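PelD (Pseudomonas aeruginosa, PDB 4EU0) binds the second messenger cyclic di-GMP and acts as an effector in pellicle formation, the crystallised piece being its GAF and GGDEF-like part. Local coordinates at residues 41-47 and 119-125; 83-88 and 104-109; 52-56 and 76-82; 2-6 and 34-38; 170-174 and 229-233. All blocks are in the same frame, centred on the assembly; numbering follows the deposited sequence.

Contact 1: residues 41-47 and 119-125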
# COMPACT_ATOMS: atom_id res chain seq x y z
N LEU A 41 21.26 3.06 6.18
CA LEU A 41 21.82 2.00 7.02
C LEU A 41 23.23 1.63 6.60
O LEU A 41 23.56 1.67 5.41
CB LEU A 41 20.93 0.75 6.99
CG LEU A 41 19.43 0.90 7.27
CD1 LEU A 41 18.74 -0.46 7.31
CD2 LEU A 41 19.18 1.65 8.56
N ARG A 42 24.07 1.27 7.57
CA ARG A 42 25.43 0.83 7.28
C ARG A 42 25.67 -0.63 7.65
O ARG A 42 26.32 -1.36 6.90
CB ARG A 42 26.46 1.76 7.94
CG ARG A 42 27.89 1.59 7.43
CD ARG A 42 27.98 1.83 5.92
NE ARG A 42 29.36 1.98 5.45
CZ ARG A 42 30.17 0.97 5.12
NH1 ARG A 42 29.76 -0.29 5.20
NH2 ARG A 42 31.40 1.23 4.71
N ILE A 43 25.15 -1.06 8.80
CA ILE A 43 25.19 -2.47 9.18
C ILE A 43 23.80 -2.93 9.65
O ILE A 43 23.24 -2.38 10.59
CB ILE A 43 26.25 -2.81 10.27
CG1 ILE A 43 27.58 -2.09 10.01
CG2 ILE A 43 26.50 -4.32 10.32
CD1 ILE A 43 28.61 -2.24 11.14
N ALA A 44 23.28 -3.96 8.97
CA ALA A 44 21.92 -4.45 9.23
C ALA A 44 21.73 -5.88 8.73
O ALA A 44 22.58 -6.42 8.02
CB ALA A 44 20.89 -3.51 8.59
N GLY A 45 20.60 -6.48 9.11
CA GLY A 45 20.24 -7.82 8.67
C GLY A 45 18.74 -7.97 8.53
O GLY A 45 17.97 -7.30 9.23
N LEU A 46 18.33 -8.85 7.62
CA LEU A 46 16.92 -9.16 7.41
C LEU A 46 16.64 -10.62 7.76
O LEU A 46 17.32 -11.52 7.27
CB LEU A 46 16.52 -8.89 5.96
CG LEU A 46 15.03 -8.98 5.62
CD1 LEU A 46 14.21 -7.86 6.27
CD2 LEU A 46 14.86 -8.94 4.11
N TYR A 47 15.64 -10.84 8.61
CA TYR A 47 15.34 -12.18 9.14
C TYR A 47 13.88 -12.56 8.97
O TYR A 47 13.01 -11.70 9.03
CB TYR A 47 15.70 -12.24 10.63
CG TYR A 47 17.10 -11.74 10.92
CD1 TYR A 47 18.18 -12.61 10.90
CD2 TYR A 47 17.34 -10.38 11.18
CE1 TYR A 47 19.46 -12.16 11.16
CE2 TYR A 47 18.62 -9.92 11.43
CZ TYR A 47 19.67 -10.82 11.42
OH TYR A 47 20.95 -10.38 11.67
N ALA A 119 8.65 -10.62 8.69
CA ALA A 119 10.11 -10.47 8.71
C ALA A 119 10.54 -9.40 9.69
O ALA A 119 9.73 -8.60 10.17
CB ALA A 119 10.62 -10.14 7.31
N LEU A 120 11.84 -9.38 9.98
CA LEU A 120 12.41 -8.42 10.91
C LEU A 120 13.65 -7.76 10.29
O LEU A 120 14.52 -8.45 9.77
CB LEU A 120 12.78 -9.17 12.20
CG LEU A 120 13.50 -8.50 13.38
CD1 LEU A 120 13.40 -9.41 14.59
CD2 LEU A 120 14.94 -8.28 13.04
N LEU A 121 13.70 -6.43 10.33
CA LEU A 121 14.93 -5.70 10.01
C LEU A 121 15.63 -5.37 11.33
O LEU A 121 15.07 -4.68 12.17
CB LEU A 121 14.62 -4.40 9.25
CG LEU A 121 15.78 -3.42 9.03
CD1 LEU A 121 16.75 -3.94 7.99
CD2 LEU A 121 15.28 -2.03 8.63
N ALA A 122 16.85 -5.88 11.50
CA ALA A 122 17.67 -5.61 12.68
C ALA A 122 18.84 -4.73 12.28
O ALA A 122 19.67 -5.13 11.46
CB ALA A 122 18.16 -6.91 13.32
N VAL A 123 18.90 -3.53 12.84
CA VAL A 123 19.95 -2.58 12.48
C VAL A 123 20.97 -2.46 13.60
O VAL A 123 20.64 -2.08 14.72
CB VAL A 123 19.37 -1.18 12.15
CG1 VAL A 123 20.50 -0.22 11.79
CG2 VAL A 123 18.35 -1.27 11.01
N GLU A 124 22.22 -2.80 13.28
CA GLU A 124 23.33 -2.67 14.22
C GLU A 124 23.99 -1.29 14.14
O GLU A 124 24.44 -0.77 15.16
CB GLU A 124 24.37 -3.79 14.05
CG GLU A 124 24.28 -4.60 12.77
CD GLU A 124 23.43 -5.87 12.90
OE1 GLU A 124 22.86 -6.11 13.99
OE2 GLU A 124 23.34 -6.64 11.90
N GLN A 125 24.03 -0.71 12.94
CA GLN A 125 24.65 0.59 12.75
C GLN A 125 23.97 1.44 11.68
O GLN A 125 23.81 1.02 10.53
CB GLN A 125 26.15 0.43 12.43
CG GLN A 125 26.94 1.74 12.40
CD GLN A 125 28.32 1.58 11.80
OE1 GLN A 125 29.14 0.81 12.30
NE2 GLN A 125 28.59 2.32 10.73

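Contact 2: residues 83-88 and 104-109. Unlike the reference sequence in segment 104-109: Ala104 (reference Leu), Ala105 (reference Gln).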
# COMPACT_ATOMS: atom_id res chain seq x y z
N GLY A 83 4.87 -5.62 17.72
CA GLY A 83 4.62 -5.53 16.28
C GLY A 83 4.90 -4.14 15.74
O GLY A 83 4.25 -3.68 14.80
N GLU A 84 5.88 -3.47 16.36
CA GLU A 84 6.20 -2.08 16.04
C GLU A 84 7.71 -1.86 16.02
O GLU A 84 8.46 -2.60 16.65
CB GLU A 84 5.61 -1.12 17.08
CG GLU A 84 4.10 -0.96 17.05
CD GLU A 84 3.58 -0.16 18.23
OE1 GLU A 84 4.40 0.32 19.05
OE2 GLU A 84 2.34 -0.03 18.36
N LEU A 85 8.11 -0.82 15.29
CA LEU A 85 9.48 -0.35 15.31
C LEU A 85 9.89 0.05 16.72
O LEU A 85 9.16 0.75 17.42
CB LEU A 85 9.60 0.86 14.38
CG LEU A 85 10.96 1.54 14.17
CD1 LEU A 85 10.93 2.22 12.83
CD2 LEU A 85 11.31 2.54 15.27
N VAL A 86 11.05 -0.43 17.14
CA VAL A 86 11.61 -0.05 18.44
C VAL A 86 13.08 0.34 18.27
O VAL A 86 13.82 -0.29 17.51
CB VAL A 86 11.47 -1.17 19.49
CG1 VAL A 86 9.99 -1.45 19.81
CG2 VAL A 86 12.15 -2.44 19.02
N SER A 87 13.49 1.40 18.96
CA SER A 87 14.89 1.82 18.93
C SER A 87 15.46 1.89 20.33
O SER A 87 14.72 1.99 21.31
CB SER A 87 15.03 3.17 18.23
OG SER A 87 14.27 4.17 18.89
N VAL A 88 16.79 1.83 20.42
CA VAL A 88 17.49 2.08 21.68
C VAL A 88 17.94 3.54 21.71
O VAL A 88 19.13 3.83 21.86
CB VAL A 88 18.71 1.14 21.87
CG1 VAL A 88 19.04 0.98 23.34
CG2 VAL A 88 18.44 -0.21 21.26
N ALA A 104 21.90 -3.44 17.09
CA ALA A 104 21.29 -3.17 18.38
C ALA A 104 20.87 -1.70 18.51
O ALA A 104 20.79 -1.16 19.61
CB ALA A 104 22.23 -3.57 19.50
N ALA A 105 20.61 -1.07 17.36
CA ALA A 105 20.16 0.32 17.32
C ALA A 105 18.65 0.43 17.08
O ALA A 105 17.95 1.13 17.82
CB ALA A 105 20.91 1.09 16.24
N VAL A 106 18.17 -0.23 16.04
CA VAL A 106 16.75 -0.22 15.68
C VAL A 106 16.31 -1.60 15.21
O VAL A 106 17.06 -2.30 14.51
CB VAL A 106 16.42 0.81 14.55
CG1 VAL A 106 14.92 0.86 14.27
CG2 VAL A 106 16.90 2.19 14.90
N CYS A 107 15.11 -2.00 15.62
CA CYS A 107 14.44 -3.16 15.05
C CYS A 107 13.15 -2.73 14.36
O CYS A 107 12.32 -2.04 14.96
CB CYS A 107 14.13 -4.17 16.14
SG CYS A 107 15.54 -5.15 16.59
N VAL A 108 12.99 -3.15 13.10
CA VAL A 108 11.79 -2.80 12.33
C VAL A 108 11.09 -4.08 11.85
O VAL A 108 11.64 -4.82 11.04
CB VAL A 108 12.09 -1.88 11.10
CG1 VAL A 108 10.80 -1.27 10.57
CG2 VAL A 108 13.08 -0.77 11.46
N PRO A 109 9.87 -4.34 12.36
CA PRO A 109 9.17 -5.52 11.87
C PRO A 109 8.48 -5.19 10.55
O PRO A 109 8.05 -4.05 10.34
CB PRO A 109 8.14 -5.77 12.96
CG PRO A 109 7.77 -4.39 13.42
CD PRO A 109 9.03 -3.56 13.29

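Contact 3: residues 52-56 and 76-82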
# COMPACT_ATOMS: atom_id res chain seq x y z
N ASP A 52 4.58 -17.72 15.39
CA ASP A 52 4.50 -17.41 16.82
C ASP A 52 5.28 -16.15 17.24
O ASP A 52 5.48 -15.90 18.43
CB ASP A 52 4.91 -18.62 17.66
CG ASP A 52 6.33 -19.11 17.37
OD1 ASP A 52 7.06 -18.47 16.57
OD2 ASP A 52 6.72 -20.14 17.95
N ARG A 53 5.71 -15.36 16.25
CA ARG A 53 6.43 -14.09 16.47
C ARG A 53 7.84 -14.26 17.07
O ARG A 53 8.31 -13.41 17.83
CB ARG A 53 5.60 -13.09 17.28
CG ARG A 53 4.34 -12.59 16.58
CD ARG A 53 3.73 -11.40 17.31
NE ARG A 53 2.73 -10.72 16.50
CZ ARG A 53 2.32 -9.46 16.68
NH1 ARG A 53 2.83 -8.71 17.65
NH2 ARG A 53 1.39 -8.95 15.88
N THR A 54 8.49 -15.37 16.73
CA THR A 54 9.90 -15.58 17.08
C THR A 54 10.75 -15.56 15.81
O THR A 54 10.32 -16.07 14.76
CB THR A 54 10.12 -16.89 17.88
OG1 THR A 54 9.67 -18.02 17.11
CG2 THR A 54 9.36 -16.85 19.20
N PRO A 55 11.95 -14.94 15.88
CA PRO A 55 12.76 -14.77 14.67
C PRO A 55 13.61 -15.98 14.32
O PRO A 55 14.07 -16.70 15.21
CB PRO A 55 13.67 -13.59 15.03
CG PRO A 55 13.83 -13.68 16.51
CD PRO A 55 12.58 -14.32 17.06
N GLU A 56 13.82 -16.19 13.02
CA GLU A 56 14.72 -17.24 12.54
C GLU A 56 16.14 -16.65 12.44
O GLU A 56 16.37 -15.73 11.66
CB GLU A 56 14.23 -17.76 11.18
CG GLU A 56 14.92 -19.02 10.69
CD GLU A 56 14.11 -19.76 9.64
OE1 GLU A 56 13.34 -19.10 8.91
OE2 GLU A 56 14.25 -21.00 9.54
N VAL A 76 14.96 -6.99 19.95
CA VAL A 76 14.30 -7.96 19.07
C VAL A 76 13.00 -8.46 19.69
O VAL A 76 11.97 -8.57 19.00
CB VAL A 76 15.25 -9.15 18.74
CG1 VAL A 76 14.52 -10.26 18.00
CG2 VAL A 76 16.46 -8.67 17.94
N ARG A 77 13.02 -8.74 20.99
CA ARG A 77 11.84 -9.25 21.69
C ARG A 77 10.73 -8.22 21.82
O ARG A 77 9.56 -8.52 21.56
CB ARG A 77 12.20 -9.87 23.05
CG ARG A 77 12.89 -11.24 22.98
CD ARG A 77 12.29 -12.17 21.90
NE ARG A 77 10.85 -12.41 22.07
CZ ARG A 77 10.01 -12.70 21.08
NH1 ARG A 77 10.44 -12.80 19.83
NH2 ARG A 77 8.73 -12.90 21.34
N THR A 78 11.09 -6.99 22.19
CA THR A 78 10.11 -5.91 22.32
C THR A 78 9.49 -5.59 20.96
O THR A 78 8.29 -5.35 20.88
CB THR A 78 10.70 -4.62 22.91
OG1 THR A 78 11.79 -4.16 22.09
CG2 THR A 78 11.20 -4.85 24.33
N CYS A 79 10.31 -5.59 19.91
CA CYS A 79 9.86 -5.32 18.54
C CYS A 79 8.78 -6.32 18.12
O CYS A 79 7.73 -5.94 17.61
CB CYS A 79 11.03 -5.42 17.57
SG CYS A 79 10.58 -5.34 15.81
N LEU A 80 9.08 -7.60 18.34
CA LEU A 80 8.19 -8.67 17.91
C LEU A 80 6.94 -8.82 18.77
O LEU A 80 5.91 -9.27 18.29
CB LEU A 80 8.95 -9.99 17.77
CG LEU A 80 10.05 -10.00 16.69
CD1 LEU A 80 10.74 -11.35 16.62
CD2 LEU A 80 9.50 -9.61 15.31
N GLU A 81 7.04 -8.42 20.04
CA GLU A 81 5.90 -8.44 20.96
C GLU A 81 4.94 -7.28 20.72
O GLU A 81 3.72 -7.43 20.89
CB GLU A 81 6.37 -8.44 22.41
CG GLU A 81 6.78 -9.82 22.93
CD GLU A 81 7.27 -9.81 24.37
OE1 GLU A 81 7.99 -10.76 24.75
OE2 GLU A 81 6.93 -8.87 25.12
N ARG A 82 5.48 -6.14 20.31
CA ARG A 82 4.67 -4.95 20.04
C ARG A 82 4.16 -4.93 18.61
O ARG A 82 3.15 -4.29 18.31
CB ARG A 82 5.50 -3.69 20.28
CG ARG A 82 4.73 -2.51 20.85
CD ARG A 82 4.76 -2.52 22.37
NE ARG A 82 4.51 -1.19 22.92
CZ ARG A 82 4.65 -0.85 24.20
NH1 ARG A 82 5.04 -1.75 25.10
NH2 ARG A 82 4.40 0.39 24.59

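Contact 4: residues 2-6 and 34-38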
# COMPACT_ATOMS: atom_id res chain seq x y z
N SER A 2 9.51 9.06 -4.86
CA SER A 2 10.54 8.03 -4.79
C SER A 2 10.04 6.75 -4.11
O SER A 2 10.36 5.65 -4.57
CB SER A 2 11.85 8.55 -4.16
OG SER A 2 11.65 9.75 -3.44
N LEU A 3 9.25 6.90 -3.05
CA LEU A 3 8.64 5.76 -2.37
C LEU A 3 7.75 4.96 -3.31
O LEU A 3 7.89 3.74 -3.40
CB LEU A 3 7.85 6.20 -1.13
CG LEU A 3 7.12 5.07 -0.38
CD1 LEU A 3 8.10 4.08 0.26
CD2 LEU A 3 6.15 5.62 0.66
N ARG A 4 6.85 5.65 -4.01
CA ARG A 4 5.95 4.99 -4.95
C ARG A 4 6.75 4.23 -6.00
O ARG A 4 6.48 3.07 -6.27
CB ARG A 4 5.00 5.99 -5.62
CG ARG A 4 4.05 6.72 -4.69
CD ARG A 4 2.89 7.32 -5.48
NE ARG A 4 3.31 8.33 -6.45
CZ ARG A 4 3.46 9.63 -6.21
NH1 ARG A 4 3.24 10.13 -5.00
NH2 ARG A 4 3.85 10.44 -7.18
N SER A 5 7.75 4.89 -6.59
CA SER A 5 8.58 4.24 -7.61
C SER A 5 9.35 3.05 -7.04
O SER A 5 9.46 2.02 -7.69
CB SER A 5 9.52 5.24 -8.29
OG SER A 5 8.79 6.05 -9.19
N SER A 6 9.86 3.17 -5.82
CA SER A 6 10.52 2.04 -5.14
C SER A 6 9.60 0.83 -4.99
O SER A 6 9.99 -0.30 -5.25
CB SER A 6 11.03 2.46 -3.77
OG SER A 6 12.21 3.22 -3.91
N LEU A 34 16.55 -1.79 -0.23
CA LEU A 34 15.55 -0.73 -0.16
C LEU A 34 15.51 -0.10 1.24
O LEU A 34 15.55 1.13 1.37
CB LEU A 34 14.16 -1.25 -0.54
CG LEU A 34 13.79 -1.40 -2.02
CD1 LEU A 34 12.37 -1.96 -2.13
CD2 LEU A 34 13.91 -0.07 -2.75
N LEU A 35 15.42 -0.94 2.26
CA LEU A 35 15.43 -0.47 3.65
C LEU A 35 16.73 0.27 3.98
O LEU A 35 16.71 1.28 4.68
CB LEU A 35 15.18 -1.63 4.62
CG LEU A 35 13.73 -2.15 4.65
CD1 LEU A 35 13.68 -3.57 5.16
CD2 LEU A 35 12.84 -1.23 5.50
N ALA A 36 17.84 -0.24 3.46
CA ALA A 36 19.16 0.38 3.63
C ALA A 36 19.24 1.77 2.99
O ALA A 36 19.80 2.70 3.59
CB ALA A 36 20.26 -0.52 3.08
N GLN A 37 18.67 1.89 1.79
CA GLN A 37 18.61 3.15 1.04
C GLN A 37 17.87 4.23 1.82
O GLN A 37 18.40 5.32 2.05
CB GLN A 37 17.94 2.90 -0.32
CG GLN A 37 17.70 4.14 -1.20
CD GLN A 37 16.75 3.86 -2.37
OE1 GLN A 37 16.39 2.71 -2.65
NE2 GLN A 37 16.34 4.92 -3.07
N TYR A 38 16.65 3.92 2.26
CA TYR A 38 15.81 4.91 2.94
C TYR A 38 16.27 5.25 4.36
O TYR A 38 16.08 6.38 4.82
CB TYR A 38 14.34 4.46 2.90
CG TYR A 38 13.69 4.67 1.55
CD1 TYR A 38 12.84 5.75 1.33
CD2 TYR A 38 13.93 3.79 0.49
CE1 TYR A 38 12.23 5.95 0.09
CE2 TYR A 38 13.34 3.98 -0.76
CZ TYR A 38 12.49 5.06 -0.94
OH TYR A 38 11.88 5.26 -2.16

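Contact 5: residues 170-174 and 229-233. With C2E (9,9'-[(2R,3R,3aS,5S,7aR,9R,10R,10aS,12S,14aR)-3,5,10,12-tetrahydroxy-5,12-dioxidooctahydro-2H,7H-difuro[3,2-d:3',2'-j][1,3,7,9,2,8]tetraoxadiphosphacyclododecine-2,9-diyl]bis(2-amino-1,9-dihydro-6H-purin-6-one)), chain B.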
# COMPACT_ATOMS: atom_id res chain seq x y z
N TYR A 170 -4.88 -2.65 -0.46
CA TYR A 170 -4.33 -1.32 -0.69
C TYR A 170 -5.10 -0.24 0.07
O TYR A 170 -4.49 0.67 0.63
CB TYR A 170 -4.29 -1.00 -2.19
CG TYR A 170 -3.16 -1.63 -2.99
CD1 TYR A 170 -2.48 -0.88 -3.97
CD2 TYR A 170 -2.77 -2.96 -2.81
CE1 TYR A 170 -1.45 -1.45 -4.74
CE2 TYR A 170 -1.73 -3.53 -3.57
CZ TYR A 170 -1.09 -2.77 -4.54
OH TYR A 170 -0.07 -3.30 -5.29
N LEU A 171 -6.43 -0.35 0.10
CA LEU A 171 -7.24 0.60 0.86
C LEU A 171 -6.91 0.55 2.35
O LEU A 171 -6.74 1.59 2.98
CB LEU A 171 -8.74 0.35 0.63
CG LEU A 171 -9.71 1.23 1.42
CD1 LEU A 171 -9.52 2.71 1.13
CD2 LEU A 171 -11.13 0.79 1.09
N LYS A 172 -6.80 -0.65 2.91
CA LYS A 172 -6.48 -0.75 4.34
C LYS A 172 -5.11 -0.17 4.62
O LYS A 172 -4.92 0.56 5.58
CB LYS A 172 -6.57 -2.18 4.85
CG LYS A 172 -6.47 -2.26 6.37
CD LYS A 172 -6.64 -3.68 6.89
CE LYS A 172 -6.62 -3.67 8.40
NZ LYS A 172 -6.90 -5.02 8.98
N ARG A 173 -4.14 -0.49 3.76
CA ARG A 173 -2.82 0.08 3.92
C ARG A 173 -2.84 1.61 3.85
O ARG A 173 -2.21 2.28 4.65
CB ARG A 173 -1.85 -0.47 2.88
CG ARG A 173 -0.44 0.11 3.00
CD ARG A 173 0.17 -0.08 4.42
NE ARG A 173 0.31 -1.49 4.76
CZ ARG A 173 0.71 -1.96 5.95
NH1 ARG A 173 0.79 -3.28 6.14
NH2 ARG A 173 1.00 -1.12 6.94
N SER A 174 -3.61 2.15 2.91
CA SER A 174 -3.74 3.60 2.83
C SER A 174 -4.42 4.22 4.06
O SER A 174 -4.06 5.33 4.47
CB SER A 174 -4.45 4.02 1.55
OG SER A 174 -3.60 3.89 0.43
N VAL A 229 -11.71 4.23 -7.65
CA VAL A 229 -10.26 4.29 -7.86
C VAL A 229 -9.59 4.81 -6.60
O VAL A 229 -9.89 5.90 -6.15
CB VAL A 229 -9.86 5.22 -9.04
CG1 VAL A 229 -8.37 5.08 -9.31
CG2 VAL A 229 -10.66 4.89 -10.30
N LEU A 230 -8.67 4.02 -6.07
CA LEU A 230 -7.83 4.47 -4.96
C LEU A 230 -6.48 4.95 -5.49
O LEU A 230 -5.83 4.27 -6.29
CB LEU A 230 -7.62 3.33 -3.94
CG LEU A 230 -6.65 3.64 -2.79
CD1 LEU A 230 -7.27 4.60 -1.77
CD2 LEU A 230 -6.19 2.34 -2.11
N LEU A 231 -6.06 6.12 -5.02
CA LEU A 231 -4.77 6.69 -5.34
C LEU A 231 -3.90 6.70 -4.08
O LEU A 231 -3.91 7.68 -3.33
CB LEU A 231 -4.95 8.13 -5.83
CG LEU A 231 -5.69 8.37 -7.16
CD1 LEU A 231 -7.19 8.05 -7.05
CD2 LEU A 231 -5.48 9.84 -7.52
N PRO A 232 -3.13 5.62 -3.85
CA PRO A 232 -2.30 5.57 -2.64
C PRO A 232 -1.14 6.55 -2.69
O PRO A 232 -0.68 6.91 -3.78
CB PRO A 232 -1.75 4.13 -2.65
CG PRO A 232 -2.69 3.36 -3.55
CD PRO A 232 -3.02 4.37 -4.62
N LEU A 233 -0.68 6.98 -1.52
CA LEU A 233 0.52 7.81 -1.41
C LEU A 233 0.50 8.98 -2.39
O LEU A 233 1.48 9.25 -3.06
CB LEU A 233 1.78 6.95 -1.62
CG LEU A 233 1.92 5.75 -0.68
CD1 LEU A 233 3.05 4.85 -1.12
CD2 LEU A 233 2.15 6.23 0.74
P1 C2E B . 1.03 14.04 -15.61
O2P C2E B . 0.52 15.34 -16.20
O1P C2E B . 0.62 12.73 -16.24
O5' C2E B . 0.69 13.99 -14.05
C5' C2E B . 0.92 15.09 -13.19
C4' C2E B . 0.74 14.69 -11.73
O4' C2E B . -0.65 14.41 -11.45
C3' C2E B . 1.49 13.43 -11.30
O3' C2E B . 2.83 13.67 -10.84
C2' C2E B . 0.64 12.92 -10.17
O2' C2E B . 0.92 13.69 -9.00
C1' C2E B . -0.76 13.26 -10.63
N9 C2E B . -1.34 12.13 -11.41
C8 C2E B . -1.61 12.13 -12.73
N7 C2E B . -2.15 10.95 -13.12
C5 C2E B . -2.24 10.19 -12.02
C6 C2E B . -2.70 8.83 -11.71
O6 C2E B . -3.20 8.05 -12.69
N1 C2E B . -2.62 8.39 -10.43
C2 C2E B . -2.10 9.15 -9.43
N2 C2E B . -2.06 8.61 -8.19
N3 C2E B . -1.65 10.41 -9.64
C4 C2E B . -1.70 10.96 -10.89
P11 C2E B . 3.93 12.50 -10.97
O21 C2E B . 5.21 12.95 -10.29
O11 C2E B . 3.36 11.14 -10.60
O5A C2E B . 4.22 12.50 -12.55
C5A C2E B . 4.69 13.68 -13.20
C4A C2E B . 4.75 13.42 -14.69
O4A C2E B . 5.57 12.28 -14.96
C3A C2E B . 3.40 13.04 -15.26
O3A C2E B . 2.63 14.17 -15.62
C2A C2E B . 3.73 12.20 -16.46
O2A C2E B . 4.09 13.03 -17.57
C1A C2E B . 4.96 11.46 -15.96
N91 C2E B . 4.56 10.14 -15.39
C81 C2E B . 4.51 9.80 -14.09
N71 C2E B . 4.11 8.51 -13.93
C51 C2E B . 3.89 8.01 -15.16
C61 C2E B . 3.46 6.71 -15.73
O61 C2E B . 3.17 5.65 -14.94
N11 C2E B . 3.37 6.61 -17.08
C21 C2E B . 3.65 7.64 -17.90
N21 C2E B . 3.53 7.47 -19.24
N31 C2E B . 4.06 8.86 -17.44
C41 C2E B . 4.19 9.09 -16.11
O HOH W 1 -1.48 5.88 1.05

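Contact 1: residues 41-47 and 119-125
Ala119 opens the pairing with its CA 3.2 Å from Tyr47 O and its CB 4.4 Å from Leu46 CD1. At Leu120 the antiparallel pattern is regular: its N donates to Tyr47 O (2.8 Å) and Tyr47 N returns a bond to Leu120 O (2.9 Å), while Leu120 CD2 lies 3.7 Å from Tyr47 CD2. Leu121 faces Leu46 in a non-hydrogen-bonded pair, and its CD2 comes within 4.0 Å of Leu41 CD1. Ala122 and Gly45 exchange two 2.9 Å bonds, Ala122 N to Gly45 O and Gly45 N to Ala122 O. The Tyr47 ring turns its edge to Ala122, CE2 lying 3.6 Å from Ala122 CB, and its hydroxyl sits where a CB on Gly45 would have to go. Val123 pairs with Ala44, and its CG2 meets Leu41 CD1 at 3.8 Å. Then the register slips in a classic beta bulge: Glu124 N (2.9 Å) and Gln125 N (3.0 Å) share Ile43 O. Gln125 O in turn accepts from both Ile43 N and Arg42 N, each at 3.0 Å, a second classic bulge. These are two inner strands of the antiparallel GAF-domain sheet. Strand 61-63 continues it beyond 43-48 and strand 106-111 beyond 117-123; helix 28-39 covers the Leu46 and Leu121 face, while helix 74-82 packs on Leu120.

Contact 2: residues 83-88 and 104-109
The two segments run antiparallel, their end-to-end directions 160° apart, and three backbone hydrogen bonds hold them: Val86 N to Cys107 O (3.0 Å), Cys107 N to Val86 O (2.9 Å) and Val88 N to Ala105 O (2.9 Å). Between the Val86-Cys107 bonds and the Val88-Ala105 bond, Ser87 and Val106 form a non-hydrogen-bonded pair with CA atoms 4.3 Å apart. Gly83 leaves the preceding helix with positive phi, and the chain then runs past Pro109, whose CD lies 3.5 Å from Glu84 C. This is the edge of the GAF sheet: the short strand 86-87 is its outermost member on this side, and 106-111 is the next one in. On one face Leu85 CG meets Val106 CG1 at 4.0 Å and Leu85 CD1 meets Val108 CG2 at 3.9 Å, with Phe136 of helix 133-150 against Leu85, Ser87 and Val106. On the other, Val86 CG2 sits 3.9 Å from Cys107 CB, and Cys79 of helix 74-82 packs on Val86 and Pro109.

Contact 3: residues 52-56 and 76-82
Asp52 does not touch the helix; its OD1 accepts a 2.7 Å hydrogen bond from Thr54 OG1 and a weak one from Thr54 N (3.4 Å). Arg53 makes both polar links to the helix. Its carbonyl O receives Arg77 NH1 at 3.0 Å, nearly in line, and its own side chain reaches back so that NH1 donates to Leu80 O at 3.2 Å. Two arginines thus reach across in opposite directions, each ending on a backbone carbonyl. Thr54 adds little, its CA 3.9 Å from Arg77 NH1. Pro55 supplies the apolar part: CD lies 3.5 Å from Leu80 CD1 and 3.8 Å from Arg77 NH1, and CG lies 3.8 Å from Val76 CG1. In the GAF domain, the contact fastens the loop joining strands 43-48 and 61-63 to helix 74-82. Val76 and Leu80 also pack on Leu120 of strand 117-123, and Cys79 on strands 86-87 and 106-111, so the helix packs against the sheet face that carries Leu120, Cys107 and Val86.

Contact 4: residues 2-6 and 34-38
Tyr38 reaches out from helix 28-39 and sets its hydroxyl end over the first turn of helix 2-16, where it has the largest share of the contact, followed by Ser6. The two helical segments are antiparallel, 170° between their directions, but their axes stay 12.3 Å apart, too far for close interlocking of side chains. The long tyrosine bridges that gap, joining the N-terminal helix, which carries part of the cyclic di-GMP site, to a helix of the GAF domain. Leu34 assists at the side, its CD2 3.9 Å from Ser6 OG. Helix 133-150 packs against both helices: Leu142 touches both Leu3 and Tyr38, with Ile141 against Leu3 and Leu138 against Tyr38. Arg4 points its CA-to-CB bond away from helix 28-39. Its NH1 is hydrogen-bonded to Leu233 O, and its NH2 forms a long, weak ion pair with a phosphate oxygen of the bound ligand. Thus one side of the same helical turn meets the GAF domain while another serves the ligand pocket. The tyrosine hydroxyl also lies near the backbone of the turn, 2.9 Å from Ser2 O and 3.2 Å from Leu3 N, though the angles are poor for hydrogen bonds. Its actual partner is a serine one turn further along: Ser6 OG and Tyr38 OH are hydrogen-bonded at 2.7 Å.

Contact 5: residues 170-174 and 229-233
Behind the cyclic di-GMP pocket of the GGDEF-like domain, helix 162-181 packs on the end of strand 225-231, the two segments crossing at 40° with axes 9.4 Å apart. Leu230 points toward the helix and has the largest share of the buried surface: its CD2 lies 3.5 Å from Tyr170 C and from Leu171 N and 3.8 Å from Tyr170 CB, while its CD1 meets Leu171 CD1 at 4.1 Å. Further along, Pro232 has its CB 3.6 Å from Ser174 OG and its CG 4.3 Å from Tyr170 CD1, at the edge of that ring. A water bridges the two segments just past Pro232, accepting from Leu233 N at 2.9 Å and hydrogen-bonded to Ser174 OG at 3.0 Å. Leu231 points away from the helix, and its CD2 is 3.7 Å from N2 of a guanine of the ligand. The neighbouring residues Leu230 and Leu231 serve opposite sides, helix and pocket. Asp213, which binds the ligand, packs on Pro232. Strand 225-231 is flanked in its antiparallel sheet by 214-219 and 185-192, with Val214 and Leu187 touching Leu230, while Tyr170 OH is hydrogen-bonded to Arg11 of helix 2-16 and Arg173 forms a salt bridge with Asp148 of helix 133-150.

How the contacts relate
Contacts 1, 2 and 3 belong to the GAF domain. Contacts 1 and 2, with centres about 9 Å apart, share one sheet through neighbouring strands 106-111 and 117-123; contact 3, centred about 10 Å from the centre of contact 2, brings helix 74-82 against it. In sequence contact 4 comes first and contact 5 last, while contacts 3 and then 2 lie within the span enclosed by contact 1. Contact 4 adjoins contact 1 through helix 28-39, which leads into strand 43-48, and touches contact 5, their centres about 18 Å apart, where Arg4 NH1 meets Leu233 O at 2.8 Å. The N-terminal helix touches both the GAF domain, through Tyr38, and the ligand-binding GGDEF-like domain, through Leu233.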